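Local coordinates for protein TarM (Staphylococcus aureus subsp. aureus 21178, PDB 4X7R) that belongs to the GT-B clan of glycosyltransferases, with two Rossmann-like domains and an added antiparallel sheet, at residues Y30-K44 and D61-F73. The protein carries 1 engineered substitution. Sequence-based numbering, arbitrary orientation.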
ATOM      1  N   TYR A  30     -10.045  18.067  -1.012  1.00 40.26           N
ATOM      2  CA  TYR A  30     -10.316  18.786  -2.254  1.00 41.09           C
ATOM      3  C   TYR A  30     -11.749  19.328  -2.269  1.00 44.84           C
ATOM      4  O   TYR A  30     -11.959  20.462  -2.698  1.00 44.61           O
ATOM      5  CB  TYR A  30     -10.056  17.889  -3.477  1.00 42.70           C
ATOM      6  CG  TYR A  30      -8.673  18.060  -4.066  1.00 44.57           C
ATOM      7  CD1 TYR A  30      -8.350  19.186  -4.821  1.00 48.15           C
ATOM      8  CD2 TYR A  30      -7.693  17.091  -3.887  1.00 44.13           C
ATOM      9  CE1 TYR A  30      -7.075  19.346  -5.371  1.00 49.64           C
ATOM     10  CE2 TYR A  30      -6.413  17.241  -4.433  1.00 44.59           C
ATOM     11  CZ  TYR A  30      -6.113  18.367  -5.181  1.00 50.08           C
ATOM     12  OH  TYR A  30      -4.853  18.536  -5.694  1.00 43.89           O
ATOM     13  N   ASP A  31     -12.727  18.549  -1.769  1.00 41.50           N
ATOM     14  CA  ASP A  31     -14.142  19.010  -1.681  1.00 41.87           C
ATOM     15  C   ASP A  31     -14.303  20.167  -0.685  1.00 48.36           C
ATOM     16  O   ASP A  31     -15.200  20.977  -0.833  1.00 50.91           O
ATOM     17  CB  ASP A  31     -15.070  17.839  -1.302  1.00 41.27           C
ATOM     18  CG  ASP A  31     -15.282  16.853  -2.440  1.00 50.61           C
ATOM     19  OD1 ASP A  31     -14.818  17.139  -3.580  1.00 51.81           O
ATOM     20  OD2 ASP A  31     -15.956  15.832  -2.220  1.00 53.28           O
ATOM     21  N   ALA A  32     -13.425  20.241   0.325  1.00 45.70           N
ATOM     22  CA  ALA A  32     -13.429  21.299   1.335  1.00 45.92           C
ATOM     23  C   ALA A  32     -12.491  22.448   0.892  1.00 50.82           C
ATOM     24  O   ALA A  32     -12.201  23.352   1.678  1.00 51.65           O
ATOM     25  CB  ALA A  32     -13.014  20.727   2.687  1.00 44.88           C
ATOM     26  N   ASP A  33     -12.069  22.418  -0.390  1.00 46.78           N
ATOM     27  CA  ASP A  33     -11.204  23.387  -1.051  1.00 48.13           C
ATOM     28  C   ASP A  33      -9.778  23.468  -0.509  1.00 50.32           C
ATOM     29  O   ASP A  33      -9.173  24.546  -0.472  1.00 48.47           O
ATOM     30  CB  ASP A  33     -11.913  24.759  -1.242  1.00 54.44           C
ATOM     31  CG  ASP A  33     -13.070  24.697  -2.231  1.00 74.00           C
ATOM     32  OD1 ASP A  33     -12.824  24.341  -3.417  1.00 78.28           O
ATOM     33  OD2 ASP A  33     -14.218  24.987  -1.825  1.00 77.32           O
ATOM     34  N   ILE A  34      -9.225  22.288  -0.097  1.00 45.35           N
ATOM     35  CA  ILE A  34      -7.854  22.156   0.374  1.00 44.38           C
ATOM     36  C   ILE A  34      -7.138  21.134  -0.528  1.00 45.57           C
ATOM     37  O   ILE A  34      -7.339  19.934  -0.335  1.00 41.77           O
ATOM     38  CB  ILE A  34      -7.700  21.768   1.894  1.00 46.80           C
ATOM     39  CG1 ILE A  34      -8.542  22.684   2.823  1.00 47.65           C
ATOM     40  CG2 ILE A  34      -6.226  21.808   2.303  1.00 44.94           C
ATOM     41  CD1 ILE A  34      -9.017  21.985   4.100  1.00 51.28           C
ATOM     42  N   PRO A  35      -6.323  21.569  -1.522  1.00 42.93           N
ATOM     43  CA  PRO A  35      -5.562  20.581  -2.319  1.00 41.92           C
ATOM     44  C   PRO A  35      -4.769  19.691  -1.368  1.00 44.22           C
ATOM     45  O   PRO A  35      -4.160  20.200  -0.423  1.00 44.70           O
ATOM     46  CB  PRO A  35      -4.641  21.442  -3.206  1.00 43.42           C
ATOM     47  CG  PRO A  35      -5.333  22.779  -3.267  1.00 49.64           C
ATOM     48  CD  PRO A  35      -5.995  22.958  -1.925  1.00 45.65           C
ATOM     49  N   ALA A  36      -4.909  18.371  -1.534  1.00 38.66           N
ATOM     50  CA  ALA A  36      -4.263  17.365  -0.710  1.00 37.23           C
ATOM     51  C   ALA A  36      -3.693  16.319  -1.632  1.00 41.22           C
ATOM     52  O   ALA A  36      -4.418  15.439  -2.105  1.00 41.04           O
ATOM     53  CB  ALA A  36      -5.256  16.749   0.266  1.00 37.11           C
ATOM     54  N   ASP A  37      -2.378  16.432  -1.906  1.00 38.27           N
ATOM     55  CA  ASP A  37      -1.668  15.548  -2.831  1.00 37.26           C
ATOM     56  C   ASP A  37      -0.815  14.499  -2.168  1.00 39.26           C
ATOM     57  O   ASP A  37      -0.547  14.585  -0.971  1.00 38.00           O
ATOM     58  CB  ASP A  37      -0.910  16.372  -3.875  1.00 39.37           C
ATOM     59  CG  ASP A  37      -1.844  17.318  -4.640  1.00 44.99           C
ATOM     60  OD1 ASP A  37      -2.849  16.828  -5.216  1.00 43.75           O
ATOM     61  OD2 ASP A  37      -1.584  18.535  -4.642  1.00 45.24           O
ATOM     62  N   ILE A  38      -0.432  13.464  -2.933  1.00 34.40           N
ATOM     63  CA  ILE A  38       0.344  12.341  -2.415  1.00 31.54           C
ATOM     64  C   ILE A  38       1.798  12.460  -2.840  1.00 36.34           C
ATOM     65  O   ILE A  38       2.068  12.757  -4.000  1.00 35.85           O
ATOM     66  CB  ILE A  38      -0.322  11.003  -2.825  1.00 33.72           C
ATOM     67  CG1 ILE A  38      -1.820  10.950  -2.258  1.00 33.85           C
ATOM     68  CG2 ILE A  38       0.526   9.793  -2.358  1.00 30.73           C
ATOM     69  CD1 ILE A  38      -2.676   9.725  -2.620  1.00 38.67           C
ATOM     70  N   VAL A  39       2.728  12.278  -1.889  1.00 34.11           N
ATOM     71  CA  VAL A  39       4.183  12.292  -2.152  1.00 32.70           C
ATOM     72  C   VAL A  39       4.702  10.864  -1.943  1.00 35.51           C
ATOM     73  O   VAL A  39       4.499  10.303  -0.867  1.00 34.33           O
ATOM     74  CB  VAL A  39       4.951  13.295  -1.259  1.00 34.81           C
ATOM     75  CG1 VAL A  39       6.440  13.343  -1.639  1.00 34.91           C
ATOM     76  CG2 VAL A  39       4.308  14.686  -1.304  1.00 34.18           C
ATOM     77  N   THR A  40       5.332  10.275  -2.978  1.00 32.06           N
ATOM     78  CA  THR A  40       5.932   8.938  -2.936  1.00 31.14           C
ATOM     79  C   THR A  40       7.451   9.034  -3.102  1.00 35.39           C
ATOM     80  O   THR A  40       7.954  10.063  -3.561  1.00 34.48           O
ATOM     81  CB  THR A  40       5.264   7.968  -3.907  1.00 39.36           C
ATOM     82  OG1 THR A  40       5.490   8.407  -5.255  1.00 36.47           O
ATOM     83  CG2 THR A  40       3.777   7.780  -3.616  1.00 35.50           C
ATOM     84  N   PHE A  41       8.184   7.964  -2.704  1.00 31.52           N
ATOM     85  CA  PHE A  41       9.642   7.954  -2.707  1.00 31.47           C
ATOM     86  C   PHE A  41      10.260   6.776  -3.448  1.00 36.50           C
ATOM     87  O   PHE A  41      11.468   6.737  -3.595  1.00 37.44           O
ATOM     88  CB  PHE A  41      10.180   8.056  -1.247  1.00 33.32           C
ATOM     89  CG  PHE A  41       9.617   9.244  -0.486  1.00 33.78           C
ATOM     90  CD1 PHE A  41      10.148  10.518  -0.660  1.00 34.52           C
ATOM     91  CD2 PHE A  41       8.550   9.082   0.404  1.00 34.72           C
ATOM     92  CE1 PHE A  41       9.611  11.622   0.024  1.00 35.97           C
ATOM     93  CE2 PHE A  41       8.009  10.181   1.076  1.00 38.02           C
ATOM     94  CZ  PHE A  41       8.537  11.450   0.878  1.00 35.75           C
ATOM     95  N   ASP A  42       9.458   5.844  -3.960  1.00 33.11           N
ATOM     96  CA  ASP A  42      10.022   4.708  -4.674  1.00 33.60           C
ATOM     97  C   ASP A  42      10.308   5.060  -6.141  1.00 39.64           C
ATOM     98  O   ASP A  42       9.839   6.077  -6.672  1.00 40.03           O
ATOM     99  CB  ASP A  42       9.035   3.517  -4.632  1.00 35.07           C
ATOM    100  CG  ASP A  42       7.767   3.800  -5.412  1.00 35.62           C
ATOM    101  OD1 ASP A  42       7.234   4.924  -5.290  1.00 38.76           O
ATOM    102  OD2 ASP A  42       7.296   2.891  -6.127  1.00 43.98           O
ATOM    103  N   TYR A  43      10.985   4.136  -6.806  1.00 36.90           N
ATOM    104  CA  TYR A  43      11.325   4.235  -8.200  1.00 36.16           C
ATOM    105  C   TYR A  43      10.491   3.229  -8.974  1.00 41.10           C
ATOM    106  O   TYR A  43      10.504   2.036  -8.672  1.00 40.76           O
ATOM    107  CB  TYR A  43      12.841   3.945  -8.422  1.00 36.69           C
ATOM    108  CG  TYR A  43      13.176   3.979  -9.896  1.00 35.53           C
ATOM    109  CD1 TYR A  43      13.284   5.190 -10.576  1.00 36.51           C
ATOM    110  CD2 TYR A  43      13.263   2.802 -10.636  1.00 35.22           C
ATOM    111  CE1 TYR A  43      13.540   5.226 -11.944  1.00 37.57           C
ATOM    112  CE2 TYR A  43      13.494   2.823 -12.007  1.00 36.49           C
ATOM    113  CZ  TYR A  43      13.648   4.036 -12.655  1.00 42.89           C
ATOM    114  OH  TYR A  43      13.831   4.052 -14.013  1.00 41.75           O
ATOM    115  N   LYS A  44       9.790   3.703  -9.985  1.00 39.21           N
ATOM    116  CA  LYS A  44       9.071   2.849 -10.933  1.00 40.22           C
ATOM    117  C   LYS A  44       9.410   3.408 -12.308  1.00 45.77           C
ATOM    118  O   LYS A  44       9.512   4.624 -12.457  1.00 43.49           O
ATOM    119  CB  LYS A  44       7.542   2.889 -10.728  1.00 42.27           C
ATOM    120  CG  LYS A  44       7.052   2.051  -9.557  1.00 41.16           C
ATOM    121  CD  LYS A  44       5.523   1.883  -9.608  1.00 44.32           C
ATOM    122  CE  LYS A  44       5.018   1.025  -8.459  1.00 46.08           C
ATOM    123  NZ  LYS A  44       4.973   1.782  -7.180  1.00 48.98           N
ATOM    124  N   ASP A  61      -8.876   9.854  -6.854  1.00 44.70           N
ATOM    125  CA  ASP A  61      -9.639  11.001  -7.381  1.00 44.09           C
ATOM    126  C   ASP A  61      -8.816  11.649  -8.499  1.00 49.64           C
ATOM    127  O   ASP A  61      -7.592  11.731  -8.394  1.00 47.72           O
ATOM    128  CB  ASP A  61      -9.895  12.019  -6.250  1.00 44.12           C
ATOM    129  CG  ASP A  61     -10.875  13.124  -6.594  1.00 47.89           C
ATOM    130  OD1 ASP A  61     -10.455  14.107  -7.225  1.00 48.76           O
ATOM    131  OD2 ASP A  61     -12.041  13.045  -6.145  1.00 53.88           O
ATOM    132  N   ARG A  62      -9.493  12.125  -9.543  1.00 50.79           N
ATOM    133  CA  ARG A  62      -8.885  12.781 -10.708  1.00 52.23           C
ATOM    134  C   ARG A  62      -8.026  13.993 -10.309  1.00 51.38           C
ATOM    135  O   ARG A  62      -7.035  14.270 -10.979  1.00 47.98           O
ATOM    136  CB  ARG A  62      -9.972  13.235 -11.696  1.00 58.88           C
ATOM    137  CG  ARG A  62     -10.975  12.155 -12.087  1.00 80.66           C
ATOM    138  CD  ARG A  62     -12.375  12.718 -12.166  1.00100.51           C
ATOM    139  NE  ARG A  62     -12.858  13.188 -10.865  1.00114.26           N
ATOM    140  CZ  ARG A  62     -13.519  14.325 -10.680  1.00128.62           C
ATOM    141  NH1 ARG A  62     -13.779  15.127 -11.707  1.00120.63           N
ATOM    142  NH2 ARG A  62     -13.914  14.678  -9.466  1.00107.85           N
ATOM    143  N   ARG A  63      -8.413  14.706  -9.219  1.00 46.98           N
ATOM    144  CA  ARG A  63      -7.730  15.912  -8.727  1.00 46.07           C
ATOM    145  C   ARG A  63      -6.437  15.573  -7.956  1.00 45.87           C
ATOM    146  O   ARG A  63      -5.541  16.411  -7.861  1.00 43.81           O
ATOM    147  CB  ARG A  63      -8.683  16.729  -7.835  1.00 46.86           C
ATOM    148  CG  ARG A  63      -9.875  17.344  -8.599  1.00 47.52           C
ATOM    149  CD  ARG A  63     -10.974  17.781  -7.655  1.00 47.15           C
ATOM    150  NE  ARG A  63     -11.519  16.659  -6.869  1.00 48.39           N
ATOM    151  CZ  ARG A  63     -12.455  16.779  -5.927  1.00 56.22           C
ATOM    152  NH1 ARG A  63     -12.962  17.971  -5.630  1.00 40.24           N
ATOM    153  NH2 ARG A  63     -12.881  15.710  -5.266  1.00 44.53           N
ATOM    154  N   THR A  64      -6.336  14.352  -7.403  1.00 41.68           N
ATOM    155  CA  THR A  64      -5.142  13.970  -6.654  1.00 39.56           C
ATOM    156  C   THR A  64      -3.912  13.853  -7.562  1.00 45.86           C
ATOM    157  O   THR A  64      -3.907  13.092  -8.534  1.00 47.10           O
ATOM    158  CB  THR A  64      -5.350  12.697  -5.854  1.00 43.10           C
ATOM    159  OG1 THR A  64      -6.598  12.759  -5.174  1.00 44.16           O
ATOM    160  CG2 THR A  64      -4.197  12.418  -4.880  1.00 37.00           C
ATOM    161  N   LYS A  65      -2.868  14.598  -7.216  1.00 40.47           N
ATOM    162  CA  LYS A  65      -1.582  14.519  -7.883  1.00 39.54           C
ATOM    163  C   LYS A  65      -0.709  13.587  -7.066  1.00 42.48           C
ATOM    164  O   LYS A  65      -0.854  13.497  -5.837  1.00 41.15           O
ATOM    165  CB  LYS A  65      -0.884  15.897  -7.907  1.00 41.93           C
ATOM    166  CG  LYS A  65      -1.587  16.970  -8.734  1.00 49.49           C
ATOM    167  CD  LYS A  65      -0.837  18.298  -8.666  1.00 61.14           C
ATOM    168  CE  LYS A  65      -1.744  19.501  -8.876  1.00 69.90           C
ATOM    169  NZ  LYS A  65      -2.456  19.898  -7.615  1.00 76.07           N
ATOM    170  N   MET A  66       0.221  12.913  -7.743  1.00 39.18           N
ATOM    171  CA  MET A  66       1.279  12.188  -7.075  1.00 36.31           C
ATOM    172  C   MET A  66       2.581  12.873  -7.405  1.00 42.02           C
ATOM    173  O   MET A  66       2.961  12.963  -8.576  1.00 43.87           O
ATOM    174  CB  MET A  66       1.338  10.694  -7.385  1.00 37.69           C
ATOM    175  CG  MET A  66       2.350   9.971  -6.489  1.00 40.02           C
ATOM    176  SD  MET A  66       3.046   8.429  -7.151  1.00 43.39           S
ATOM    177  CE  MET A  66       3.830   9.088  -8.722  1.00 40.13           C
ATOM    178  N   TYR A  67       3.254  13.387  -6.383  1.00 38.96           N
ATOM    179  CA  TYR A  67       4.604  13.940  -6.504  1.00 38.51           C
ATOM    180  C   TYR A  67       5.560  12.791  -6.121  1.00 42.93           C
ATOM    181  O   TYR A  67       5.380  12.174  -5.082  1.00 44.10           O
ATOM    182  CB  TYR A  67       4.811  15.101  -5.539  1.00 38.07           C
ATOM    183  CG  TYR A  67       3.950  16.293  -5.861  1.00 40.62           C
ATOM    184  CD1 TYR A  67       4.268  17.143  -6.926  1.00 43.44           C
ATOM    185  CD2 TYR A  67       2.834  16.603  -5.084  1.00 39.51           C
ATOM    186  CE1 TYR A  67       3.490  18.274  -7.208  1.00 47.35           C
ATOM    187  CE2 TYR A  67       2.054  17.730  -5.357  1.00 40.65           C
ATOM    188  CZ  TYR A  67       2.374  18.551  -6.428  1.00 47.49           C
ATOM    189  OH  TYR A  67       1.619  19.657  -6.691  1.00 50.53           O
ATOM    190  N   ASN A  68       6.520  12.460  -6.983  1.00 36.89           N
ATOM    191  CA  ASN A  68       7.482  11.402  -6.721  1.00 35.49           C
ATOM    192  C   ASN A  68       8.915  11.977  -6.853  1.00 40.19           C
ATOM    193  O   ASN A  68       9.174  12.768  -7.753  1.00 39.77           O
ATOM    194  CB  ASN A  68       7.230  10.207  -7.640  1.00 34.56           C
ATOM    195  CG  ASN A  68       8.269   9.114  -7.498  1.00 51.15           C
ATOM    196  OD1 ASN A  68       9.302   9.090  -8.196  1.00 38.22           O
ATOM    197  ND2 ASN A  68       8.041   8.217  -6.552  1.00 31.87           N
ATOM    198  N   VAL A  69       9.812  11.617  -5.927  1.00 36.85           N
ATOM    199  CA  VAL A  69      11.209  12.097  -5.872  1.00 35.56           C
ATOM    200  C   VAL A  69      11.982  11.853  -7.188  1.00 38.36           C
ATOM    201  O   VAL A  69      12.632  12.766  -7.658  1.00 37.61           O
ATOM    202  CB  VAL A  69      11.977  11.580  -4.603  1.00 37.77           C
ATOM    203  CG1 VAL A  69      12.069  10.052  -4.571  1.00 36.52           C
ATOM    204  CG2 VAL A  69      13.369  12.214  -4.495  1.00 38.04           C
ATOM    205  N   PHE A  70      11.925  10.628  -7.761  1.00 36.19           N
ATOM    206  CA  PHE A  70      12.614  10.315  -9.023  1.00 36.77           C
ATOM    207  C   PHE A  70      11.971  11.030 -10.183  1.00 39.36           C
ATOM    208  O   PHE A  70      12.694  11.594 -11.001  1.00 38.85           O
ATOM    209  CB  PHE A  70      12.752   8.802  -9.260  1.00 39.05           C
ATOM    210  CG  PHE A  70      13.553   8.173  -8.148  1.00 41.98           C
ATOM    211  CD1 PHE A  70      14.911   8.457  -7.998  1.00 46.98           C
ATOM    212  CD2 PHE A  70      12.924   7.418  -7.160  1.00 44.35           C
ATOM    213  CE1 PHE A  70      15.635   7.944  -6.916  1.00 49.31           C
ATOM    214  CE2 PHE A  70      13.652   6.887  -6.087  1.00 47.62           C
ATOM    215  CZ  PHE A  70      15.000   7.142  -5.975  1.00 46.32           C
ATOM    216  N   GLU A  71      10.620  11.107 -10.202  1.00 35.26           N
ATOM    217  CA  GLU A  71       9.864  11.811 -11.259  1.00 36.80           C
ATOM    218  C   GLU A  71      10.194  13.291 -11.327  1.00 38.66           C
ATOM    219  O   GLU A  71      10.275  13.831 -12.416  1.00 38.51           O
ATOM    220  CB  GLU A  71       8.340  11.622 -11.086  1.00 38.45           C
ATOM    221  CG  GLU A  71       7.889  10.197 -11.354  1.00 50.67           C
ATOM    222  CD  GLU A  71       7.972   9.719 -12.793  1.00 71.12           C
ATOM    223  OE1 GLU A  71       7.701  10.528 -13.710  1.00 77.87           O
ATOM    224  OE2 GLU A  71       8.285   8.524 -13.000  1.00 64.71           O
ATOM    225  N   TYR A  72      10.382  13.936 -10.172  1.00 35.96           N
ATOM    226  CA  TYR A  72      10.732  15.352 -10.070  1.00 37.98           C
ATOM    227  C   TYR A  72      12.077  15.630 -10.779  1.00 40.76           C
ATOM    228  O   TYR A  72      12.162  16.561 -11.576  1.00 39.31           O
ATOM    229  CB  TYR A  72      10.802  15.744  -8.587  1.00 40.61           C
ATOM    230  CG  TYR A  72      11.405  17.105  -8.311  1.00 45.22           C
ATOM    231  CD1 TYR A  72      10.671  18.272  -8.523  1.00 50.72           C
ATOM    232  CD2 TYR A  72      12.690  17.227  -7.792  1.00 44.88           C
ATOM    233  CE1 TYR A  72      11.231  19.532  -8.288  1.00 54.38           C
ATOM    234  CE2 TYR A  72      13.248  18.475  -7.525  1.00 46.40           C
ATOM    235  CZ  TYR A  72      12.514  19.627  -7.769  1.00 60.82           C
ATOM    236  OH  TYR A  72      13.058  20.859  -7.500  1.00 65.62           O
ATOM    237  N   PHE A  73      13.132  14.827 -10.481  1.00 36.55           N
ATOM    238  CA  PHE A  73      14.432  15.053 -11.115  1.00 36.76           C
ATOM    239  C   PHE A  73      14.444  14.572 -12.559  1.00 39.69           C
ATOM    240  O   PHE A  73      15.167  15.134 -13.374  1.00 38.14           O
ATOM    241  CB  PHE A  73      15.558  14.388 -10.306  1.00 38.86           C
ATOM    242  CG  PHE A  73      15.733  14.982  -8.930  1.00 40.24           C
ATOM    243  CD1 PHE A  73      16.241  16.269  -8.770  1.00 43.26           C
ATOM    244  CD2 PHE A  73      15.357  14.273  -7.798  1.00 41.15           C
ATOM    245  CE1 PHE A  73      16.425  16.809  -7.497  1.00 43.84           C
ATOM    246  CE2 PHE A  73      15.522  14.821  -6.527  1.00 43.73           C
ATOM    247  CZ  PHE A  73      16.057  16.084  -6.386  1.00 42.01           C
TER
HETATM  248  O   HOH W   1       9.598   6.689  -9.799  1.00 33.33           O
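Arg63 lies along Tyr30, its chain over the ring and its guanidinium between two carboxylates. Its CB sits over the ring centre in a CH-pi contact, 3.8 Å from the centroid of Tyr30, while Pro35 CA lies over the opposite face, nearer the rim. CD passes near Tyr30 CD1, and a bend at chi3 (-61°) carries the guanidinium back so that Tyr30 CB lies over one of its faces. NE and NH2 take the two oxygens of Asp61 side-on; NH1 and NH2 both meet Asp31 OD1, each at 2.9 Å. Arginine suits this place because its flat head can bind two carboxylates edgewise; tyrosine offers a ring face plus a hydroxyl.

That hydroxyl donates to Asp37 OD1 (2.7 Å), which also accepts Lys65 N from above the carboxylate plane at 3.0 Å. Strands 36-40 and 66-68 then run parallel, paired through Ile38 N to Lys65 O, Tyr67 N to Ile38 O (2.7 Å) and Thr40 N to Tyr67 O. Phe41, just past strand 36-40, touches the bound glycan.

At the far end Asn68 ND2 donates to Thr40 OG1 (2.9 Å, 171°) and to Asp42 O (2.8 Å), both near the amide plane, while OD1, as N-cap, accepts Glu71 N, weakly Phe70 N, and a water held by Lys44 N. Asparagine fits because one amide supplies both donors and acceptor. Beyond it, the edge of Tyr43 meets the face of Phe70.

The strands belong to beta-alpha-beta unit 36-40, 47-56, 66-68, whose last strand edges the seven-stranded parallel sheet. Buried Asn68 thus has both amide ends satisfied and its rotation fixed, joining helix start to strand end, whereas the salt-bridge network nearer the surface ties helix 17-31 to the turn entering strand 66-68.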